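Local coordinates for transposon Tn7 transposition protein TnsA (Escherichia coli, PDB 1T0F) that makes the 5'-strand DNA breaks of Tn7 transposition as a metal-dependent, restriction enzyme-like endonuclease that forms the transposase together with TnsB, at residues Gly25-Leu36 with Leu80-Leu88; His48-Gly56 with Thr239-Asn247. One frame throughout, in Å; residues are numbered along the deposited sequence.

Interaction 1: residues Gly25-Leu36 with Leu80-Leu88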
loop_
_atom_site.group_PDB
_atom_site.type_symbol
_atom_site.label_atom_id
_atom_site.label_comp_id
_atom_site.label_asym_id
_atom_site.label_seq_id
_atom_site.Cartn_x
_atom_site.Cartn_y
_atom_site.Cartn_z
ATOM N N GLY A 25 -8.759 -4.985 -12.211
ATOM C CA GLY A 25 -7.472 -5.653 -12.280
ATOM C C GLY A 25 -6.772 -5.365 -13.595
ATOM O O GLY A 25 -5.583 -5.649 -13.748
ATOM N N GLN A 26 -7.505 -4.799 -14.552
ATOM C CA GLN A 26 -6.925 -4.487 -15.859
ATOM C C GLN A 26 -6.548 -3.019 -15.993
ATOM O O GLN A 26 -7.000 -2.173 -15.223
ATOM C CB GLN A 26 -7.899 -4.841 -16.985
ATOM C CG GLN A 26 -8.258 -6.309 -17.074
ATOM C CD GLN A 26 -9.284 -6.577 -18.158
ATOM O OE1 GLN A 26 -8.999 -6.424 -19.346
ATOM N NE2 GLN A 26 -10.488 -6.969 -17.754
ATOM N N GLY A 27 -5.718 -2.731 -16.989
ATOM C CA GLY A 27 -5.298 -1.363 -17.228
ATOM C C GLY A 27 -4.007 -0.997 -16.526
ATOM O O GLY A 27 -3.528 -1.720 -15.656
ATOM N N HIS A 28 -3.443 0.141 -16.914
ATOM C CA HIS A 28 -2.201 0.629 -16.332
ATOM C C HIS A 28 -2.377 2.100 -16.026
ATOM O O HIS A 28 -3.220 2.770 -16.630
ATOM C CB HIS A 28 -1.050 0.452 -17.317
ATOM C CG HIS A 28 -0.726 -0.976 -17.619
ATOM N ND1 HIS A 28 0.214 -1.692 -16.909
ATOM C CD2 HIS A 28 -1.229 -1.828 -18.543
ATOM C CE1 HIS A 28 0.277 -2.924 -17.383
ATOM N NE2 HIS A 28 -0.588 -3.031 -18.375
ATOM N N GLY A 29 -1.583 2.601 -15.087
ATOM C CA GLY A 29 -1.664 4.001 -14.729
ATOM C C GLY A 29 -3.061 4.490 -14.408
ATOM O O GLY A 29 -3.764 3.904 -13.595
ATOM N N LYS A 30 -3.472 5.571 -15.060
ATOM C CA LYS A 30 -4.778 6.150 -14.803
ATOM C C LYS A 30 -5.949 5.249 -15.189
ATOM O O LYS A 30 -7.065 5.447 -14.708
ATOM C CB LYS A 30 -4.885 7.503 -15.521
ATOM C CG LYS A 30 -6.108 8.316 -15.145
ATOM C CD LYS A 30 -5.760 9.789 -14.974
ATOM C CE LYS A 30 -7.003 10.620 -14.688
ATOM N NZ LYS A 30 -7.744 10.148 -13.480
ATOM N N ASP A 31 -5.695 4.258 -16.039
ATOM C CA ASP A 31 -6.742 3.340 -16.498
ATOM C C ASP A 31 -6.963 2.120 -15.606
ATOM O O ASP A 31 -7.925 1.373 -15.796
ATOM C CB ASP A 31 -6.427 2.846 -17.911
ATOM C CG ASP A 31 -6.231 3.980 -18.893
ATOM O OD1 ASP A 31 -7.157 4.811 -19.033
ATOM O OD2 ASP A 31 -5.154 4.041 -19.526
ATOM N N TYR A 32 -6.074 1.908 -14.645
ATOM C CA TYR A 32 -6.197 0.756 -13.758
ATOM C C TYR A 32 -7.356 0.879 -12.779
ATOM O O TYR A 32 -7.653 1.966 -12.283
ATOM C CB TYR A 32 -4.899 0.564 -12.962
ATOM C CG TYR A 32 -4.934 -0.598 -11.989
ATOM C CD1 TYR A 32 -4.872 -1.918 -12.443
ATOM C CD2 TYR A 32 -5.032 -0.377 -10.613
ATOM C CE1 TYR A 32 -4.903 -2.995 -11.550
ATOM C CE2 TYR A 32 -5.066 -1.448 -9.711
ATOM C CZ TYR A 32 -4.998 -2.749 -10.188
ATOM O OH TYR A 32 -4.996 -3.802 -9.297
ATOM N N ILE A 33 -8.004 -0.252 -12.507
ATOM C CA ILE A 33 -9.095 -0.312 -11.540
ATOM C C ILE A 33 -8.731 -1.469 -10.603
ATOM O O ILE A 33 -8.543 -2.587 -11.053
ATOM C CB ILE A 33 -10.451 -0.618 -12.216
ATOM C CG1 ILE A 33 -10.797 0.483 -13.221
ATOM C CG2 ILE A 33 -11.542 -0.694 -11.161
ATOM C CD1 ILE A 33 -12.156 0.302 -13.886
ATOM N N PRO A 34 -8.612 -1.207 -9.292
ATOM C CA PRO A 34 -8.258 -2.277 -8.348
ATOM C C PRO A 34 -9.344 -3.343 -8.205
ATOM O O PRO A 34 -10.529 -3.056 -8.368
ATOM C CB PRO A 34 -8.023 -1.518 -7.047
ATOM C CG PRO A 34 -9.013 -0.395 -7.147
ATOM C CD PRO A 34 -8.858 0.061 -8.586
ATOM N N TRP A 35 -8.937 -4.569 -7.900
ATOM C CA TRP A 35 -9.896 -5.657 -7.731
ATOM C C TRP A 35 -10.751 -5.395 -6.491
ATOM O O TRP A 35 -11.968 -5.563 -6.523
ATOM C CB TRP A 35 -9.164 -6.997 -7.609
ATOM C CG TRP A 35 -10.085 -8.157 -7.339
ATOM C CD1 TRP A 35 -10.237 -8.830 -6.158
ATOM C CD2 TRP A 35 -10.999 -8.759 -8.264
ATOM N NE1 TRP A 35 -11.188 -9.819 -6.291
ATOM C CE2 TRP A 35 -11.673 -9.796 -7.573
ATOM C CE3 TRP A 35 -11.317 -8.524 -9.610
ATOM C CZ2 TRP A 35 -12.647 -10.596 -8.184
ATOM C CZ3 TRP A 35 -12.288 -9.327 -10.219
ATOM C CH2 TRP A 35 -12.938 -10.348 -9.503
ATOM N N LEU A 36 -10.111 -4.969 -5.405
ATOM C CA LEU A 36 -10.812 -4.662 -4.160
ATOM C C LEU A 36 -10.875 -3.154 -3.954
ATOM O O LEU A 36 -9.956 -2.432 -4.338
ATOM C CB LEU A 36 -10.082 -5.279 -2.964
ATOM C CG LEU A 36 -9.788 -6.782 -2.955
ATOM C CD1 LEU A 36 -8.963 -7.115 -1.712
ATOM C CD2 LEU A 36 -11.093 -7.576 -2.973
ATOM N N LEU A 80 7.000 4.205 -11.279
ATOM C CA LEU A 80 6.225 4.680 -12.420
ATOM C C LEU A 80 4.732 4.417 -12.242
ATOM O O LEU A 80 3.897 5.271 -12.555
ATOM C CB LEU A 80 6.709 3.992 -13.695
ATOM C CG LEU A 80 6.048 4.400 -15.010
ATOM C CD1 LEU A 80 6.319 5.875 -15.304
ATOM C CD2 LEU A 80 6.600 3.528 -16.128
ATOM N N ASP A 81 4.396 3.227 -11.754
ATOM C CA ASP A 81 2.995 2.873 -11.548
ATOM C C ASP A 81 2.842 2.061 -10.267
ATOM O O ASP A 81 3.761 1.357 -9.849
ATOM C CB ASP A 81 2.469 2.064 -12.743
ATOM C CG ASP A 81 0.941 1.967 -12.768
ATOM O OD1 ASP A 81 0.274 2.649 -11.955
ATOM O OD2 ASP A 81 0.402 1.218 -13.616
ATOM N N ILE A 82 1.681 2.198 -9.641
ATOM C CA ILE A 82 1.358 1.471 -8.419
ATOM C C ILE A 82 -0.037 0.910 -8.653
ATOM O O ILE A 82 -0.998 1.668 -8.782
ATOM C CB ILE A 82 1.316 2.401 -7.189
ATOM C CG1 ILE A 82 2.720 2.945 -6.890
ATOM C CG2 ILE A 82 0.778 1.633 -5.969
ATOM C CD1 ILE A 82 2.735 4.052 -5.836
ATOM N N ARG A 83 -0.135 -0.412 -8.738
ATOM C CA ARG A 83 -1.416 -1.070 -8.949
ATOM C C ARG A 83 -1.789 -1.869 -7.700
ATOM O O ARG A 83 -1.305 -2.976 -7.494
ATOM C CB ARG A 83 -1.334 -1.972 -10.187
ATOM C CG ARG A 83 -1.426 -1.179 -11.515
ATOM C CD ARG A 83 -1.254 -2.062 -12.755
ATOM N NE ARG A 83 0.126 -2.515 -12.952
ATOM C CZ ARG A 83 0.485 -3.493 -13.782
ATOM N NH1 ARG A 83 -0.431 -4.132 -14.493
ATOM N NH2 ARG A 83 1.761 -3.822 -13.923
ATOM N N GLU A 84 -2.648 -1.283 -6.873
ATOM C CA GLU A 84 -3.072 -1.902 -5.616
ATOM C C GLU A 84 -4.175 -2.935 -5.806
ATOM O O GLU A 84 -4.932 -2.878 -6.779
ATOM C CB GLU A 84 -3.546 -0.830 -4.622
ATOM C CG GLU A 84 -4.942 -0.236 -4.886
ATOM C CD GLU A 84 -4.951 0.925 -5.884
ATOM O OE1 GLU A 84 -3.979 1.087 -6.655
ATOM O OE2 GLU A 84 -5.953 1.673 -5.906
ATOM N N GLN A 85 -4.255 -3.871 -4.863
ATOM C CA GLN A 85 -5.267 -4.933 -4.884
ATOM C C GLN A 85 -5.277 -5.589 -6.267
ATOM O O GLN A 85 -6.316 -5.653 -6.940
ATOM C CB GLN A 85 -6.654 -4.351 -4.572
ATOM C CG GLN A 85 -6.714 -3.209 -3.548
ATOM C CD GLN A 85 -6.078 -3.535 -2.197
ATOM O OE1 GLN A 85 -5.986 -4.700 -1.795
ATOM N NE2 GLN A 85 -5.653 -2.491 -1.481
ATOM N N PHE A 86 -4.112 -6.073 -6.688
ATOM C CA PHE A 86 -3.960 -6.701 -7.995
ATOM C C PHE A 86 -4.396 -8.170 -7.943
ATOM O O PHE A 86 -3.809 -8.983 -7.227
ATOM C CB PHE A 86 -2.503 -6.599 -8.451
ATOM C CG PHE A 86 -2.289 -7.020 -9.873
ATOM C CD1 PHE A 86 -2.617 -6.164 -10.917
ATOM C CD2 PHE A 86 -1.787 -8.279 -10.170
ATOM C CE1 PHE A 86 -2.448 -6.559 -12.243
ATOM C CE2 PHE A 86 -1.614 -8.687 -11.495
ATOM C CZ PHE A 86 -1.947 -7.820 -12.533
ATOM N N PRO A 87 -5.426 -8.528 -8.729
ATOM C CA PRO A 87 -5.954 -9.897 -8.770
ATOM C C PRO A 87 -5.053 -10.909 -9.466
ATOM O O PRO A 87 -4.431 -10.602 -10.482
ATOM C CB PRO A 87 -7.291 -9.712 -9.484
ATOM C CG PRO A 87 -6.932 -8.674 -10.525
ATOM C CD PRO A 87 -6.120 -7.666 -9.711
ATOM N N LEU A 88 -4.991 -12.123 -8.915
ATOM C CA LEU A 88 -4.184 -13.190 -9.480
ATOM C C LEU A 88 -5.137 -14.090 -10.269
ATOM O O LEU A 88 -6.190 -14.470 -9.757
ATOM C CB LEU A 88 -3.510 -13.993 -8.361
ATOM C CG LEU A 88 -2.877 -13.198 -7.211
ATOM C CD1 LEU A 88 -2.080 -14.146 -6.320
ATOM C CD2 LEU A 88 -1.967 -12.112 -7.762
HETATM O O HOH W 1 -3.332 -4.266 -14.911
HETATM O O HOH W 2 1.822 -0.313 -15.150
HETATM O O HOH W 3 -2.374 2.524 -11.693
#
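The Tyr32 ring lies against the aliphatic stem of Arg83, whose CG sits 3.6 Å from the ring centroid of Tyr32 in a CH-pi contact over the middle of one face. With CG anti to the backbone N (chi1 179°), the Tyr32 ring is turned toward strand 80-84, and its OH donates to Glu84 O at 2.7 Å, the donor standing above the carbonyl plane. With an alanine here, the Arg83 stem would probably lose the ring it packs on and Glu84 O its hydroxyl donor. Further out, the Arg83 chain bends at chi3 (-73°), bringing its guanidinium to His28; His28 CE1 lies over one face of the guanidinium, 3.2 Å from Arg83 NH1, with the two planes 43° apart. A water in the guanidinium plane accepts from Arg83 NH1 and donates to Gly25 O and Gly27 O, while Arg83 NH2 pairs with Asp121. Asp81 OD2 is gripped twice: Gly29 N gives a nearly straight bond of 2.8 Å to Asp81 OD2 from above the carboxylate plane, and a second water donates to it. At the far end Trp35 N bonds Gln85 O (3.0 Å), and Pro87 packs against Trp35 CB. An irregular loop is thus laid along strand 79-87, an outermost strand of the mixed sheet in the PDDEXK nuclease core, where Gln85 NE2 bonds the catalytic Glu66.

Interaction 2: residues His48-Gly56 with Thr239-Asn247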
loop_
_atom_site.group_PDB
_atom_site.type_symbol
_atom_site.label_atom_id
_atom_site.label_comp_id
_atom_site.label_asym_id
_atom_site.label_seq_id
_atom_site.Cartn_x
_atom_site.Cartn_y
_atom_site.Cartn_z
ATOM N N HIS A 48 -8.545 3.790 3.451
ATOM C CA HIS A 48 -8.077 5.104 3.042
ATOM C C HIS A 48 -8.201 5.240 1.534
ATOM O O HIS A 48 -7.926 4.300 0.782
ATOM C CB HIS A 48 -6.597 5.287 3.409
ATOM C CG HIS A 48 -6.298 5.112 4.865
ATOM N ND1 HIS A 48 -6.504 6.109 5.793
ATOM C CD2 HIS A 48 -5.799 4.055 5.550
ATOM C CE1 HIS A 48 -6.143 5.674 6.989
ATOM N NE2 HIS A 48 -5.712 4.431 6.869
ATOM N N ARG A 49 -8.617 6.422 1.101
ATOM C CA ARG A 49 -8.732 6.744 -0.310
ATOM C C ARG A 49 -7.719 7.866 -0.452
ATOM O O ARG A 49 -7.836 8.905 0.202
ATOM C CB ARG A 49 -10.143 7.231 -0.632
ATOM C CG ARG A 49 -11.162 6.103 -0.684
ATOM C CD ARG A 49 -11.106 5.404 -2.023
ATOM N NE ARG A 49 -12.197 5.838 -2.895
ATOM C CZ ARG A 49 -12.106 5.959 -4.218
ATOM N NH1 ARG A 49 -10.964 5.687 -4.837
ATOM N NH2 ARG A 49 -13.163 6.337 -4.923
ATOM N N ILE A 50 -6.708 7.659 -1.284
ATOM C CA ILE A 50 -5.686 8.677 -1.421
ATOM C C ILE A 50 -5.252 8.935 -2.855
ATOM O O ILE A 50 -5.064 8.016 -3.650
ATOM C CB ILE A 50 -4.457 8.320 -0.543
ATOM C CG1 ILE A 50 -3.433 9.461 -0.570
ATOM C CG2 ILE A 50 -3.827 7.032 -1.025
ATOM C CD1 ILE A 50 -2.424 9.382 0.558
ATOM N N TYR A 51 -5.100 10.215 -3.167
ATOM C CA TYR A 51 -4.690 10.636 -4.499
ATOM C C TYR A 51 -3.195 10.399 -4.692
ATOM O O TYR A 51 -2.403 10.572 -3.759
ATOM C CB TYR A 51 -5.013 12.119 -4.686
ATOM C CG TYR A 51 -4.629 12.656 -6.040
ATOM C CD1 TYR A 51 -5.378 12.343 -7.171
ATOM C CD2 TYR A 51 -3.503 13.466 -6.195
ATOM C CE1 TYR A 51 -5.018 12.826 -8.430
ATOM C CE2 TYR A 51 -3.134 13.953 -7.449
ATOM C CZ TYR A 51 -3.899 13.627 -8.559
ATOM O OH TYR A 51 -3.545 14.109 -9.800
ATOM N N SER A 52 -2.817 9.999 -5.903
ATOM C CA SER A 52 -1.416 9.741 -6.242
ATOM C C SER A 52 -0.960 10.657 -7.369
ATOM O O SER A 52 -1.652 10.774 -8.378
ATOM C CB SER A 52 -1.236 8.296 -6.705
ATOM O OG SER A 52 -0.064 8.158 -7.504
ATOM N N HIS A 53 0.197 11.299 -7.201
ATOM C CA HIS A 53 0.717 12.168 -8.256
ATOM C C HIS A 53 1.270 11.301 -9.382
ATOM O O HIS A 53 1.245 11.693 -10.550
ATOM C CB HIS A 53 1.838 13.075 -7.737
ATOM C CG HIS A 53 1.401 14.048 -6.690
ATOM N ND1 HIS A 53 2.110 15.196 -6.405
ATOM C CD2 HIS A 53 0.359 14.024 -5.825
ATOM C CE1 HIS A 53 1.525 15.836 -5.409
ATOM N NE2 HIS A 53 0.461 15.145 -5.038
ATOM N N LYS A 54 1.763 10.116 -9.032
ATOM C CA LYS A 54 2.328 9.211 -10.026
ATOM C C LYS A 54 1.323 8.593 -10.987
ATOM O O LYS A 54 1.601 8.468 -12.177
ATOM C CB LYS A 54 3.122 8.097 -9.341
ATOM C CG LYS A 54 4.395 8.605 -8.668
ATOM C CD LYS A 54 5.162 7.490 -7.998
ATOM C CE LYS A 54 6.483 8.003 -7.440
ATOM N NZ LYS A 54 7.409 8.471 -8.516
ATOM N N THR A 55 0.150 8.220 -10.484
ATOM C CA THR A 55 -0.850 7.584 -11.335
ATOM C C THR A 55 -1.994 8.510 -11.718
ATOM O O THR A 55 -2.692 8.258 -12.697
ATOM C CB THR A 55 -1.472 6.359 -10.640
ATOM O OG1 THR A 55 -2.251 6.801 -9.523
ATOM C CG2 THR A 55 -0.381 5.405 -10.149
ATOM N N GLY A 56 -2.190 9.570 -10.944
ATOM C CA GLY A 56 -3.286 10.484 -11.212
ATOM C C GLY A 56 -4.609 9.921 -10.709
ATOM O O GLY A 56 -5.659 10.532 -10.909
ATOM N N THR A 239 -2.568 17.154 2.418
ATOM C CA THR A 239 -1.480 16.183 2.431
ATOM C C THR A 239 -2.010 14.777 2.738
ATOM O O THR A 239 -1.617 13.808 2.095
ATOM C CB THR A 239 -0.401 16.545 3.481
ATOM O OG1 THR A 239 0.153 17.833 3.179
ATOM C CG2 THR A 239 0.727 15.522 3.450
ATOM N N ALA A 240 -2.905 14.676 3.716
ATOM C CA ALA A 240 -3.478 13.383 4.099
ATOM C C ALA A 240 -4.246 12.764 2.932
ATOM O O ALA A 240 -4.271 11.539 2.760
ATOM C CB ALA A 240 -4.398 13.557 5.298
ATOM N N ASN A 241 -4.870 13.615 2.126
ATOM C CA ASN A 241 -5.627 13.155 0.972
ATOM C C ASN A 241 -4.747 12.884 -0.242
ATOM O O ASN A 241 -5.229 12.387 -1.262
ATOM C CB ASN A 241 -6.718 14.166 0.627
ATOM C CG ASN A 241 -7.929 14.029 1.520
ATOM O OD1 ASN A 241 -8.792 13.191 1.277
ATOM N ND2 ASN A 241 -7.987 14.836 2.577
ATOM N N GLY A 242 -3.462 13.216 -0.130
ATOM C CA GLY A 242 -2.527 12.950 -1.215
ATOM C C GLY A 242 -2.243 14.052 -2.220
ATOM O O GLY A 242 -1.348 13.899 -3.058
ATOM N N PHE A 243 -2.995 15.149 -2.161
ATOM C CA PHE A 243 -2.786 16.250 -3.097
ATOM C C PHE A 243 -1.436 16.915 -2.861
ATOM O O PHE A 243 -0.868 17.535 -3.756
ATOM C CB PHE A 243 -3.936 17.246 -2.991
ATOM C CG PHE A 243 -5.245 16.670 -3.430
ATOM C CD1 PHE A 243 -5.394 16.186 -4.725
ATOM C CD2 PHE A 243 -6.306 16.553 -2.542
ATOM C CE1 PHE A 243 -6.578 15.588 -5.134
ATOM C CE2 PHE A 243 -7.501 15.954 -2.940
ATOM C CZ PHE A 243 -7.635 15.471 -4.240
ATOM N N ILE A 244 -0.924 16.760 -1.648
ATOM C CA ILE A 244 0.380 17.283 -1.295
ATOM C C ILE A 244 1.185 16.111 -0.754
ATOM O O ILE A 244 0.687 15.347 0.072
ATOM C CB ILE A 244 0.289 18.356 -0.189
ATOM C CG1 ILE A 244 -0.515 19.556 -0.690
ATOM C CG2 ILE A 244 1.694 18.797 0.239
ATOM C CD1 ILE A 244 -0.740 20.616 0.383
ATOM N N LYS A 245 2.407 15.944 -1.244
ATOM C CA LYS A 245 3.273 14.891 -0.737
ATOM C C LYS A 245 4.532 15.587 -0.222
ATOM O O LYS A 245 4.858 16.697 -0.654
ATOM C CB LYS A 245 3.600 13.858 -1.818
ATOM C CG LYS A 245 4.112 14.421 -3.110
ATOM C CD LYS A 245 3.870 13.451 -4.269
ATOM C CE LYS A 245 4.873 12.315 -4.309
ATOM N NZ LYS A 245 4.703 11.485 -5.552
ATOM N N PHE A 246 5.222 14.955 0.716
ATOM C CA PHE A 246 6.412 15.570 1.293
ATOM C C PHE A 246 7.491 14.537 1.580
ATOM O O PHE A 246 7.342 13.369 1.238
ATOM C CB PHE A 246 6.036 16.291 2.588
ATOM C CG PHE A 246 5.524 15.373 3.674
ATOM C CD1 PHE A 246 4.253 14.809 3.592
ATOM C CD2 PHE A 246 6.316 15.082 4.785
ATOM C CE1 PHE A 246 3.774 13.964 4.607
ATOM C CE2 PHE A 246 5.850 14.246 5.800
ATOM C CZ PHE A 246 4.574 13.683 5.713
ATOM N N ASN A 247 8.588 14.969 2.196
ATOM C CA ASN A 247 9.657 14.036 2.524
ATOM C C ASN A 247 9.235 13.289 3.787
ATOM O O ASN A 247 9.531 13.718 4.907
ATOM C CB ASN A 247 10.978 14.779 2.769
ATOM C CG ASN A 247 12.140 13.829 2.984
ATOM O OD1 ASN A 247 11.967 12.613 2.955
ATOM N ND2 ASN A 247 13.334 14.379 3.203
HETATM O O HOH W 4 -9.707 10.646 1.672
HETATM O O HOH W 5 -6.212 9.533 2.707
HETATM O O HOH W 6 0.250 11.459 -3.206
HETATM O O HOH W 7 8.015 10.682 -6.198
#
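His53 presents its ring edge to the chain just past helix 230-240: NE2 donates to Gly242 O and to Phe243 O, each 3.0 Å from His53 NE2, and both bonds are bent and weak. Over one face of the same ring lies Lys245, its CD 3.4 Å from the His53 centroid in a CH-pi contact. Beside them, the Tyr51 and Phe243 rings, their planes 29° apart, are strongly offset, with Phe243 CE1 over the rim of one Tyr51 face and Phe243 CD1 approaching Tyr51 CD2 to 3.6 Å. The backbone is paired at the same place: Tyr51 N donates to Asn241 O at 2.9 Å, and Ile50 CG1 rests on Gly242 CA. Gly242 closes the helix in a Schellman motif; a side chain there would run into Tyr51 O and Ile50. A water donating to both Tyr51 O and Gly242 O adds a further bridge. In the next shell, Lys245 bends at chi3 and carries NZ to a salt bridge with Glu74, whose carboxylate also bonds Ser52 OG and Lys54 N. Glu74 therefore ties both segments to helix 64-75. The paired His53 contacts are consistent with a proton on NE2, one N-H being shared between two carbonyls.

How the interactions relate
Centres about 16 Å apart, interactions 1 and 2 interleave along the chain: 25-36, then 48-56, then 80-88, and finally 239-247. The two N-terminal segments therefore make different attachments, 25-36 to an outermost strand of the nuclease sheet and 48-56, through strand 48-51 and the turn after it, to the region following helix 230-240 in the C-terminal part. The contacts also meet directly, Thr55 CG2 lying 3.4 Å from Asp81 OD1 and Lys30 packing on Thr55 and Gly56. Helix 64-75, which bears the catalytic Glu66, lies between 48-56 and 80-88 in sequence. The general lesson is that one N-terminal region can be held to the nuclease sheet by one contact and to the C-terminal part by another.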